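Local coordinates for Non-structural polyprotein (Sindbis virus, PDB 4GUA) that links a cysteine protease, which probably processes the viral polyprotein, with a macro domain and a zinc-binding domain in the nsP2–nsP3 precursor, at residues L145-P153 and H593-K601; L68-Q76 and Y543-K554. One frame throughout, in Å; residues are numbered along the deposited sequence.

Contact 1 of 2, residues L145-P153 and H593-K601. With SO4 (sulfate ion), chain F.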
loop_
_atom_site.group_PDB
_atom_site.type_symbol
_atom_site.label_atom_id
_atom_site.label_comp_id
_atom_site.label_asym_id
_atom_site.label_seq_id
_atom_site.Cartn_x
_atom_site.Cartn_y
_atom_site.Cartn_z
ATOM N N LEU A 145 18.655 -11.745 -3.838
ATOM C CA LEU A 145 17.248 -12.032 -4.100
ATOM C C LEU A 145 16.286 -11.086 -3.371
ATOM O O LEU A 145 15.181 -10.835 -3.844
ATOM C CB LEU A 145 16.938 -13.497 -3.752
ATOM C CG LEU A 145 17.755 -14.539 -4.539
ATOM C CD1 LEU A 145 17.473 -15.945 -4.081
ATOM C CD2 LEU A 145 17.485 -14.442 -6.021
ATOM N N VAL A 146 16.690 -10.565 -2.222
ATOM C CA VAL A 146 15.861 -9.587 -1.530
ATOM C C VAL A 146 16.667 -8.313 -1.319
ATOM O O VAL A 146 17.824 -8.361 -0.893
ATOM C CB VAL A 146 15.395 -10.116 -0.151
ATOM C CG1 VAL A 146 14.413 -9.159 0.482
ATOM C CG2 VAL A 146 14.759 -11.485 -0.283
ATOM N N PRO A 147 16.054 -7.157 -1.592
ATOM C CA PRO A 147 16.738 -5.886 -1.347
ATOM C C PRO A 147 16.818 -5.629 0.151
ATOM O O PRO A 147 15.787 -5.711 0.818
ATOM C CB PRO A 147 15.825 -4.868 -2.028
ATOM C CG PRO A 147 14.473 -5.471 -1.905
ATOM C CD PRO A 147 14.662 -6.959 -2.029
ATOM N N VAL A 148 17.984 -5.270 0.668
ATOM C CA VAL A 148 18.149 -5.208 2.116
ATOM C C VAL A 148 17.567 -3.925 2.705
ATOM O O VAL A 148 17.307 -3.846 3.906
ATOM C CB VAL A 148 19.636 -5.338 2.526
ATOM C CG1 VAL A 148 20.405 -4.068 2.183
ATOM C CG2 VAL A 148 19.745 -5.636 4.000
ATOM N N ASN A 149 17.336 -2.932 1.855
ATOM C CA ASN A 149 16.905 -1.621 2.327
ATOM C C ASN A 149 15.395 -1.449 2.373
ATOM O O ASN A 149 14.910 -0.382 2.743
ATOM C CB ASN A 149 17.495 -0.528 1.440
ATOM C CG ASN A 149 16.929 -0.556 0.037
ATOM O OD1 ASN A 149 16.869 -1.612 -0.597
ATOM N ND2 ASN A 149 16.479 0.597 -0.446
ATOM N N ARG A 150 14.654 -2.496 2.017
ATOM C CA ARG A 150 13.203 -2.395 1.876
ATOM C C ARG A 150 12.443 -3.010 3.046
ATOM O O ARG A 150 12.728 -4.128 3.466
ATOM C CB ARG A 150 12.764 -3.079 0.573
ATOM C CG ARG A 150 11.253 -3.180 0.384
ATOM C CD ARG A 150 10.900 -3.415 -1.086
ATOM N NE ARG A 150 9.469 -3.636 -1.298
ATOM C CZ ARG A 150 8.563 -2.666 -1.383
ATOM N NH1 ARG A 150 8.923 -1.393 -1.272
ATOM N NH2 ARG A 150 7.292 -2.963 -1.571
ATOM N N ASN A 151 11.466 -2.278 3.567
ATOM C CA ASN A 151 10.511 -2.878 4.488
ATOM C C ASN A 151 9.419 -3.524 3.658
ATOM O O ASN A 151 8.691 -2.846 2.941
ATOM C CB ASN A 151 9.919 -1.835 5.440
ATOM C CG ASN A 151 10.838 -1.526 6.617
ATOM O OD1 ASN A 151 11.838 -2.220 6.848
ATOM N ND2 ASN A 151 10.495 -0.487 7.374
ATOM N N LEU A 152 9.304 -4.838 3.767
ATOM C CA LEU A 152 8.371 -5.591 2.949
ATOM C C LEU A 152 6.959 -5.400 3.468
ATOM O O LEU A 152 6.730 -5.464 4.668
ATOM C CB LEU A 152 8.747 -7.070 2.957
ATOM C CG LEU A 152 10.169 -7.345 2.460
ATOM C CD1 LEU A 152 10.565 -8.786 2.735
ATOM C CD2 LEU A 152 10.289 -7.029 0.985
ATOM N N PRO A 153 6.005 -5.153 2.563
ATOM C CA PRO A 153 4.625 -4.912 2.987
ATOM C C PRO A 153 3.986 -6.158 3.597
ATOM O O PRO A 153 3.015 -6.046 4.347
ATOM C CB PRO A 153 3.916 -4.531 1.686
ATOM C CG PRO A 153 4.733 -5.139 0.599
ATOM C CD PRO A 153 6.150 -5.159 1.095
ATOM N N HIS A 593 20.921 -0.950 14.087
ATOM C CA HIS A 593 20.072 -0.216 13.147
ATOM C C HIS A 593 19.552 -1.191 12.108
ATOM O O HIS A 593 20.227 -2.169 11.777
ATOM C CB HIS A 593 20.816 0.905 12.399
ATOM C CG HIS A 593 21.907 0.418 11.491
ATOM N ND1 HIS A 593 23.138 -0.004 11.947
ATOM C CD2 HIS A 593 21.928 0.251 10.146
ATOM C CE1 HIS A 593 23.880 -0.380 10.919
ATOM N NE2 HIS A 593 23.167 -0.242 9.816
ATOM N N ASN A 594 18.362 -0.930 11.583
ATOM C CA ASN A 594 17.892 -1.687 10.439
ATOM C C ASN A 594 18.303 -0.942 9.174
ATOM O O ASN A 594 18.118 0.270 9.074
ATOM C CB ASN A 594 16.380 -1.896 10.500
ATOM C CG ASN A 594 15.985 -3.030 11.435
ATOM O OD1 ASN A 594 16.494 -4.155 11.326
ATOM N ND2 ASN A 594 15.094 -2.734 12.378
ATOM N N PRO A 595 18.858 -1.663 8.193
ATOM C CA PRO A 595 19.204 -1.044 6.910
ATOM C C PRO A 595 17.973 -0.557 6.146
ATOM O O PRO A 595 18.113 0.221 5.196
ATOM C CB PRO A 595 19.890 -2.177 6.138
ATOM C CG PRO A 595 20.252 -3.191 7.148
ATOM C CD PRO A 595 19.264 -3.074 8.255
ATOM N N SER A 596 16.792 -1.015 6.559
ATOM C CA SER A 596 15.555 -0.740 5.840
ATOM C C SER A 596 14.660 0.233 6.595
ATOM O O SER A 596 14.761 0.375 7.808
ATOM C CB SER A 596 14.787 -2.032 5.575
ATOM O OG SER A 596 14.652 -2.801 6.757
ATOM N N SER A 597 13.826 0.948 5.849
ATOM C CA SER A 597 12.817 1.815 6.437
ATOM C C SER A 597 11.563 1.779 5.564
ATOM O O SER A 597 11.458 0.958 4.653
ATOM C CB SER A 597 13.342 3.245 6.574
ATOM O OG SER A 597 13.698 3.798 5.318
ATOM N N SER A 598 10.613 2.659 5.861
ATOM C CA SER A 598 9.395 2.793 5.075
ATOM C C SER A 598 9.287 4.211 4.520
ATOM O O SER A 598 9.748 5.168 5.148
ATOM C CB SER A 598 8.171 2.496 5.935
ATOM O OG SER A 598 8.197 1.164 6.413
ATOM N N PRO A 599 8.685 4.350 3.331
ATOM C CA PRO A 599 8.528 5.669 2.709
ATOM C C PRO A 599 7.719 6.637 3.569
ATOM O O PRO A 599 6.627 6.286 4.011
ATOM C CB PRO A 599 7.778 5.355 1.411
ATOM C CG PRO A 599 7.158 4.023 1.623
ATOM C CD PRO A 599 8.099 3.281 2.510
ATOM N N PRO A 600 8.248 7.847 3.801
ATOM C CA PRO A 600 7.511 8.803 4.634
ATOM C C PRO A 600 6.219 9.188 3.941
ATOM O O PRO A 600 6.187 9.214 2.710
ATOM C CB PRO A 600 8.437 10.017 4.721
ATOM C CG PRO A 600 9.708 9.650 4.050
ATOM C CD PRO A 600 9.630 8.265 3.521
ATOM N N LYS A 601 5.173 9.490 4.698
ATOM C CA LYS A 601 3.942 9.921 4.064
ATOM C C LYS A 601 4.129 11.314 3.473
ATOM O O LYS A 601 4.754 12.182 4.080
ATOM C CB LYS A 601 2.739 9.846 5.015
ATOM C CG LYS A 601 2.802 10.675 6.258
ATOM C CD LYS A 601 1.541 10.444 7.087
ATOM C CE LYS A 601 1.643 9.225 7.968
ATOM N NZ LYS A 601 1.733 9.625 9.406
HETATM S S SO4 F . 16.730 3.253 2.052
HETATM O O1 SO4 F . 16.677 3.241 3.512
HETATM O O2 SO4 F . 16.594 4.624 1.567
HETATM O O3 SO4 F . 18.017 2.712 1.611
HETATM O O4 SO4 F . 15.628 2.446 1.524
#
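The side-chain amide of Asn-151 reaches across to 593-601 and straddles it, using its two ends on two serines that lie two positions apart. Asn-151 OD1 accepts the hydroxyl of Ser-596, with OG at 2.9 Å and tilted 26° from the carbonyl plane. At the other end Asn-151 ND2 gives an almost straight bond, 170° at the hydrogen, to Ser-598 OG at 3.0 Å, and that oxygen lies close to the amide plane. Two bonds, one at each end, therefore limit rotation of the amide about the CB-CG bond. The CG of Asn-151 stands beside the backbone N and anti to the carbonyl carbon (chi1 -81°), which sends the group over the backbone of Ser-597. Alongside the amide the main chains barely pair: Asn-151 N donates weakly to Ser-597 O at 3.4 Å, part of a single bridge between Arg-150 and Ser-597 where the two chains run in nearly the same direction. A type I turn from Pro-147 to Arg-150 leads into the short strand 151-152, whose sheet partner is 662-663, so the bridge lies beside a two-stranded antiparallel sheet and brings protease-family and zinc-binding-family sequence together. Upstream, the contact becomes apolar. Val-148 CG2 meets the ring of Pro-595 at CG, 4.0 Å away, the two side chains crossing at about a right angle, and Ser-596 CA directs a C-H toward Asn-149 O at 3.2 Å. Asn-149 itself turns away, and its ND2 donates to the OD1 of Asp-67 and to sulfate O4, 2.8 Å from ND2; the ion probably came from the crystallisation liquor. Arg-150 also leaves the contact, pairing with Glu-278 and the carbonyl of Ala-273. Helix 550-562 packs on Ser-597.

Contact 2 of 2, residues L68-Q76 and Y543-K554. With SO4 (sulfate ion), chain I; SO4 (sulfate ion), chain R.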
loop_
_atom_site.group_PDB
_atom_site.type_symbol
_atom_site.label_atom_id
_atom_site.label_comp_id
_atom_site.label_asym_id
_atom_site.label_seq_id
_atom_site.Cartn_x
_atom_site.Cartn_y
_atom_site.Cartn_z
ATOM N N LEU A 68 15.760 1.074 -5.767
ATOM C CA LEU A 68 15.991 2.433 -6.248
ATOM C C LEU A 68 15.762 3.521 -5.198
ATOM O O LEU A 68 16.208 4.653 -5.375
ATOM C CB LEU A 68 15.115 2.704 -7.478
ATOM C CG LEU A 68 15.501 1.884 -8.712
ATOM C CD1 LEU A 68 14.510 2.102 -9.848
ATOM C CD2 LEU A 68 16.928 2.191 -9.171
ATOM N N THR A 69 15.066 3.198 -4.116
ATOM C CA THR A 69 14.812 4.203 -3.088
ATOM C C THR A 69 16.096 4.506 -2.339
ATOM O O THR A 69 16.163 5.465 -1.579
ATOM C CB THR A 69 13.718 3.775 -2.093
ATOM O OG1 THR A 69 14.146 2.617 -1.381
ATOM C CG2 THR A 69 12.424 3.473 -2.821
ATOM N N SER A 70 17.116 3.684 -2.563
ATOM C CA SER A 70 18.438 3.937 -2.011
ATOM C C SER A 70 19.023 5.227 -2.581
ATOM O O SER A 70 19.812 5.901 -1.924
ATOM C CB SER A 70 19.373 2.783 -2.346
ATOM O OG SER A 70 19.659 2.764 -3.739
ATOM N N GLY A 71 18.626 5.564 -3.802
ATOM C CA GLY A 71 19.145 6.731 -4.492
ATOM C C GLY A 71 20.349 6.451 -5.383
ATOM O O GLY A 71 20.895 7.361 -6.016
ATOM N N LEU A 72 20.760 5.189 -5.447
ATOM C CA LEU A 72 21.952 4.821 -6.204
ATOM C C LEU A 72 21.908 5.249 -7.667
ATOM O O LEU A 72 22.920 5.661 -8.219
ATOM C CB LEU A 72 22.190 3.318 -6.110
ATOM C CG LEU A 72 22.857 2.867 -4.815
ATOM C CD1 LEU A 72 22.845 1.358 -4.692
ATOM C CD2 LEU A 72 24.276 3.376 -4.772
ATOM N N PHE A 73 20.754 5.101 -8.302
ATOM C CA PHE A 73 20.581 5.535 -9.688
ATOM C C PHE A 73 19.913 6.910 -9.862
ATOM O O PHE A 73 19.472 7.242 -10.960
ATOM C CB PHE A 73 19.888 4.456 -10.514
ATOM C CG PHE A 73 20.819 3.371 -10.963
ATOM C CD1 PHE A 73 21.692 3.589 -12.011
ATOM C CD2 PHE A 73 20.839 2.145 -10.326
ATOM C CE1 PHE A 73 22.559 2.598 -12.425
ATOM C CE2 PHE A 73 21.704 1.149 -10.739
ATOM C CZ PHE A 73 22.565 1.375 -11.785
ATOM N N SER A 74 19.777 7.662 -8.769
ATOM C CA SER A 74 18.970 8.887 -8.742
ATOM C C SER A 74 19.690 10.177 -9.155
ATOM O O SER A 74 19.139 11.274 -9.047
ATOM C CB SER A 74 18.366 9.078 -7.350
ATOM O OG SER A 74 17.004 8.691 -7.330
ATOM N N LYS A 75 20.926 10.051 -9.604
ATOM C CA LYS A 75 21.658 11.182 -10.145
ATOM C C LYS A 75 21.050 11.526 -11.501
ATOM O O LYS A 75 20.856 10.639 -12.335
ATOM C CB LYS A 75 23.130 10.788 -10.222
ATOM C CG LYS A 75 24.046 11.631 -11.071
ATOM C CD LYS A 75 24.675 10.634 -12.053
ATOM C CE LYS A 75 26.088 10.937 -12.505
ATOM N NZ LYS A 75 26.608 9.837 -13.393
ATOM N N GLN A 76 20.734 12.800 -11.736
ATOM C CA GLN A 76 19.956 13.133 -12.925
ATOM C C GLN A 76 20.911 13.358 -14.067
ATOM O O GLN A 76 21.438 14.445 -14.241
ATOM C CB GLN A 76 19.179 14.437 -12.713
ATOM C CG GLN A 76 18.327 14.483 -11.466
ATOM C CD GLN A 76 17.234 13.454 -11.491
ATOM O OE1 GLN A 76 17.338 12.409 -10.852
ATOM N NE2 GLN A 76 16.173 13.735 -12.243
ATOM N N TYR A 543 9.879 8.363 -1.112
ATOM C CA TYR A 543 11.206 8.796 -0.679
ATOM C C TYR A 543 11.708 10.008 -1.476
ATOM O O TYR A 543 12.745 10.582 -1.145
ATOM C CB TYR A 543 12.215 7.660 -0.804
ATOM C CG TYR A 543 12.115 6.614 0.282
ATOM C CD1 TYR A 543 12.676 6.837 1.531
ATOM C CD2 TYR A 543 11.498 5.390 0.049
ATOM C CE1 TYR A 543 12.606 5.892 2.513
ATOM C CE2 TYR A 543 11.425 4.439 1.029
ATOM C CZ TYR A 543 11.984 4.693 2.262
ATOM O OH TYR A 543 11.923 3.750 3.263
ATOM N N PHE A 544 10.991 10.375 -2.538
ATOM C CA PHE A 544 11.362 11.527 -3.349
ATOM C C PHE A 544 12.758 11.397 -3.931
ATOM O O PHE A 544 13.445 12.398 -4.137
ATOM C CB PHE A 544 11.251 12.820 -2.537
ATOM C CG PHE A 544 9.848 13.173 -2.191
ATOM C CD1 PHE A 544 9.068 13.886 -3.084
ATOM C CD2 PHE A 544 9.288 12.753 -0.995
ATOM C CE1 PHE A 544 7.756 14.195 -2.785
ATOM C CE2 PHE A 544 7.977 13.060 -0.687
ATOM C CZ PHE A 544 7.208 13.780 -1.583
ATOM N N GLU A 545 13.186 10.166 -4.184
ATOM C CA GLU A 545 14.465 9.958 -4.844
ATOM C C GLU A 545 14.436 10.642 -6.210
ATOM O O GLU A 545 13.416 10.628 -6.895
ATOM C CB GLU A 545 14.776 8.466 -4.980
ATOM C CG GLU A 545 13.917 7.711 -5.978
ATOM C CD GLU A 545 12.717 7.010 -5.343
ATOM O OE1 GLU A 545 12.227 7.470 -4.293
ATOM O OE2 GLU A 545 12.261 5.990 -5.909
ATOM N N GLY A 546 15.552 11.250 -6.597
ATOM C CA GLY A 546 15.616 12.007 -7.834
ATOM C C GLY A 546 15.307 13.480 -7.623
ATOM O O GLY A 546 15.360 14.279 -8.557
ATOM N N THR A 547 14.985 13.843 -6.389
ATOM C CA THR A 547 14.814 15.241 -6.041
ATOM C C THR A 547 15.763 15.570 -4.902
ATOM O O THR A 547 16.449 14.687 -4.389
ATOM C CB THR A 547 13.374 15.546 -5.586
ATOM O OG1 THR A 547 13.224 15.240 -4.191
ATOM C CG2 THR A 547 12.376 14.751 -6.405
ATOM N N LYS A 548 15.776 16.832 -4.484
ATOM C CA LYS A 548 16.689 17.271 -3.438
ATOM C C LYS A 548 16.129 16.955 -2.067
ATOM O O LYS A 548 16.813 17.117 -1.057
ATOM C CB LYS A 548 16.971 18.768 -3.552
ATOM C CG LYS A 548 15.743 19.659 -3.433
ATOM C CD LYS A 548 16.131 21.132 -3.461
ATOM C CE LYS A 548 14.936 22.032 -3.729
ATOM N NZ LYS A 548 15.225 23.447 -3.368
ATOM N N PHE A 549 14.888 16.485 -2.031
ATOM C CA PHE A 549 14.249 16.139 -0.770
ATOM C C PHE A 549 14.537 14.699 -0.357
ATOM O O PHE A 549 14.096 14.249 0.698
ATOM C CB PHE A 549 12.745 16.360 -0.877
ATOM C CG PHE A 549 12.378 17.723 -1.362
ATOM C CD1 PHE A 549 12.966 18.846 -0.811
ATOM C CD2 PHE A 549 11.455 17.884 -2.376
ATOM C CE1 PHE A 549 12.636 20.102 -1.256
ATOM C CE2 PHE A 549 11.119 19.138 -2.825
ATOM C CZ PHE A 549 11.713 20.252 -2.264
ATOM N N HIS A 550 15.274 13.977 -1.190
ATOM C CA HIS A 550 15.563 12.579 -0.911
ATOM C C HIS A 550 16.232 12.367 0.438
ATOM O O HIS A 550 15.808 11.517 1.205
ATOM C CB HIS A 550 16.446 11.983 -2.002
ATOM C CG HIS A 550 16.689 10.518 -1.833
ATOM N ND1 HIS A 550 15.660 9.611 -1.694
ATOM C CD2 HIS A 550 17.834 9.797 -1.792
ATOM C CE1 HIS A 550 16.160 8.396 -1.572
ATOM N NE2 HIS A 550 17.478 8.480 -1.632
ATOM N N GLN A 551 17.279 13.132 0.723
ATOM C CA GLN A 551 18.040 12.945 1.955
ATOM C C GLN A 551 17.135 13.150 3.168
ATOM O O GLN A 551 17.134 12.349 4.107
ATOM C CB GLN A 551 19.228 13.905 2.007
ATOM C CG GLN A 551 20.187 13.657 3.158
ATOM C CD GLN A 551 20.908 12.328 3.045
ATOM O OE1 GLN A 551 20.444 11.309 3.559
ATOM N NE2 GLN A 551 22.059 12.332 2.379
ATOM N N ALA A 552 16.365 14.232 3.148
ATOM C CA ALA A 552 15.432 14.517 4.229
ATOM C C ALA A 552 14.469 13.350 4.407
ATOM O O ALA A 552 14.175 12.948 5.531
ATOM C CB ALA A 552 14.667 15.800 3.947
ATOM N N ALA A 553 13.988 12.803 3.293
ATOM C CA ALA A 553 13.046 11.687 3.335
ATOM C C ALA A 553 13.653 10.439 3.982
ATOM O O ALA A 553 13.013 9.774 4.798
ATOM C CB ALA A 553 12.554 11.366 1.938
ATOM N N LYS A 554 14.889 10.128 3.606
ATOM C CA LYS A 554 15.585 8.948 4.099
ATOM C C LYS A 554 15.751 9.047 5.600
ATOM O O LYS A 554 15.536 8.079 6.333
ATOM C CB LYS A 554 16.967 8.845 3.458
ATOM C CG LYS A 554 16.989 8.156 2.115
ATOM C CD LYS A 554 18.189 8.620 1.292
ATOM C CE LYS A 554 19.510 8.076 1.819
ATOM N NZ LYS A 554 20.306 7.443 0.721
HETATM S S SO4 I . 15.190 19.368 -7.727
HETATM O O1 SO4 I . 14.743 18.576 -6.583
HETATM O O2 SO4 I . 16.641 19.258 -7.865
HETATM O O3 SO4 I . 14.555 18.854 -8.936
HETATM O O4 SO4 I . 14.817 20.772 -7.529
HETATM S S SO4 R . 18.505 23.803 -1.263
HETATM O O1 SO4 R . 19.073 24.110 0.049
HETATM O O2 SO4 R . 19.138 24.635 -2.282
HETATM O O3 SO4 R . 18.750 22.398 -1.589
HETATM O O4 SO4 R . 17.068 24.077 -1.245
#
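His-550 and Lys-554, one helical turn apart, converge on the carbonyl oxygen of Ser-70. They stand on the first turns of helix 550-562. Ser-70 ends the 3-10 segment 68-70, which follows helix 52-64, and its OG accepts from Leu-72 N, forming an ST turn. Lys-554 NZ bonds to Ser-70 O at 3.1 Å from a direction tilted 28° out of the carbonyl plane, while His-550 NE2 approaches the same oxygen more distantly, at 3.5 Å, in a straight but weak bond. The lysine chain bends so that its CD lies over one face of the imidazole, off toward the rim, and the ring meets Ser-70 O with its edge. Ring placement follows from CG being anti to the backbone N (chi1 -175°), and His-550 ND1 secures it from the other side by donating to Tyr-543 O, 3.1 Å away. Tyr-543 in turn lays its ring obliquely against Thr-69, CD2 meeting CB at 3.5 Å and also touching CG2, while its hydroxyl is held by Ser-597. Thr-69 OG1 bonds to Asp-67. Next along, Glu-545 points its CB toward the opposite loop, where CB meets Ser-74 OG at 3.2 Å and CG lies near Leu-68 O; the chain bends at chi2 so that the carboxylate passes Thr-69 to a salt bridge with Arg-275. Gly-546, third residue of a type II turn that brings the chain beside Ser-74, has the positive phi expected there; Gly-71 takes positive phi where the 3-10 segment ends, and begins a type I turn ending at Ser-74. On the side of 543-554 that faces away from the loop, Thr-547 OG1 donates to Phe-544 O in the carbonyl plane and accepts from Phe-549 N at 3.0 Å.

Both contacts set sequence of the C9 peptidase family against the zinc-binding region of nsP3, and both are only partly buried, with centres about 14 Å apart. Contact 1 lies nearer the middle of the chain and joins a turn and the start of a short strand to an irregular loop through neutral amide and hydroxyl groups; contact 2 seats the start of a helix against a 3-10 turn and relies on basic side chains meeting a backbone carbonyl. They meet: Tyr-543 OH in contact 2 probably bonds to Ser-597 OG, 2.7 Å away, and Ser-598 O of contact 1, while Asn-149 packs on Thr-69. Helix 550-562 borders both, touching Ser-597 through Ala-557 and Val-561 and supplying His-550 and Lys-554.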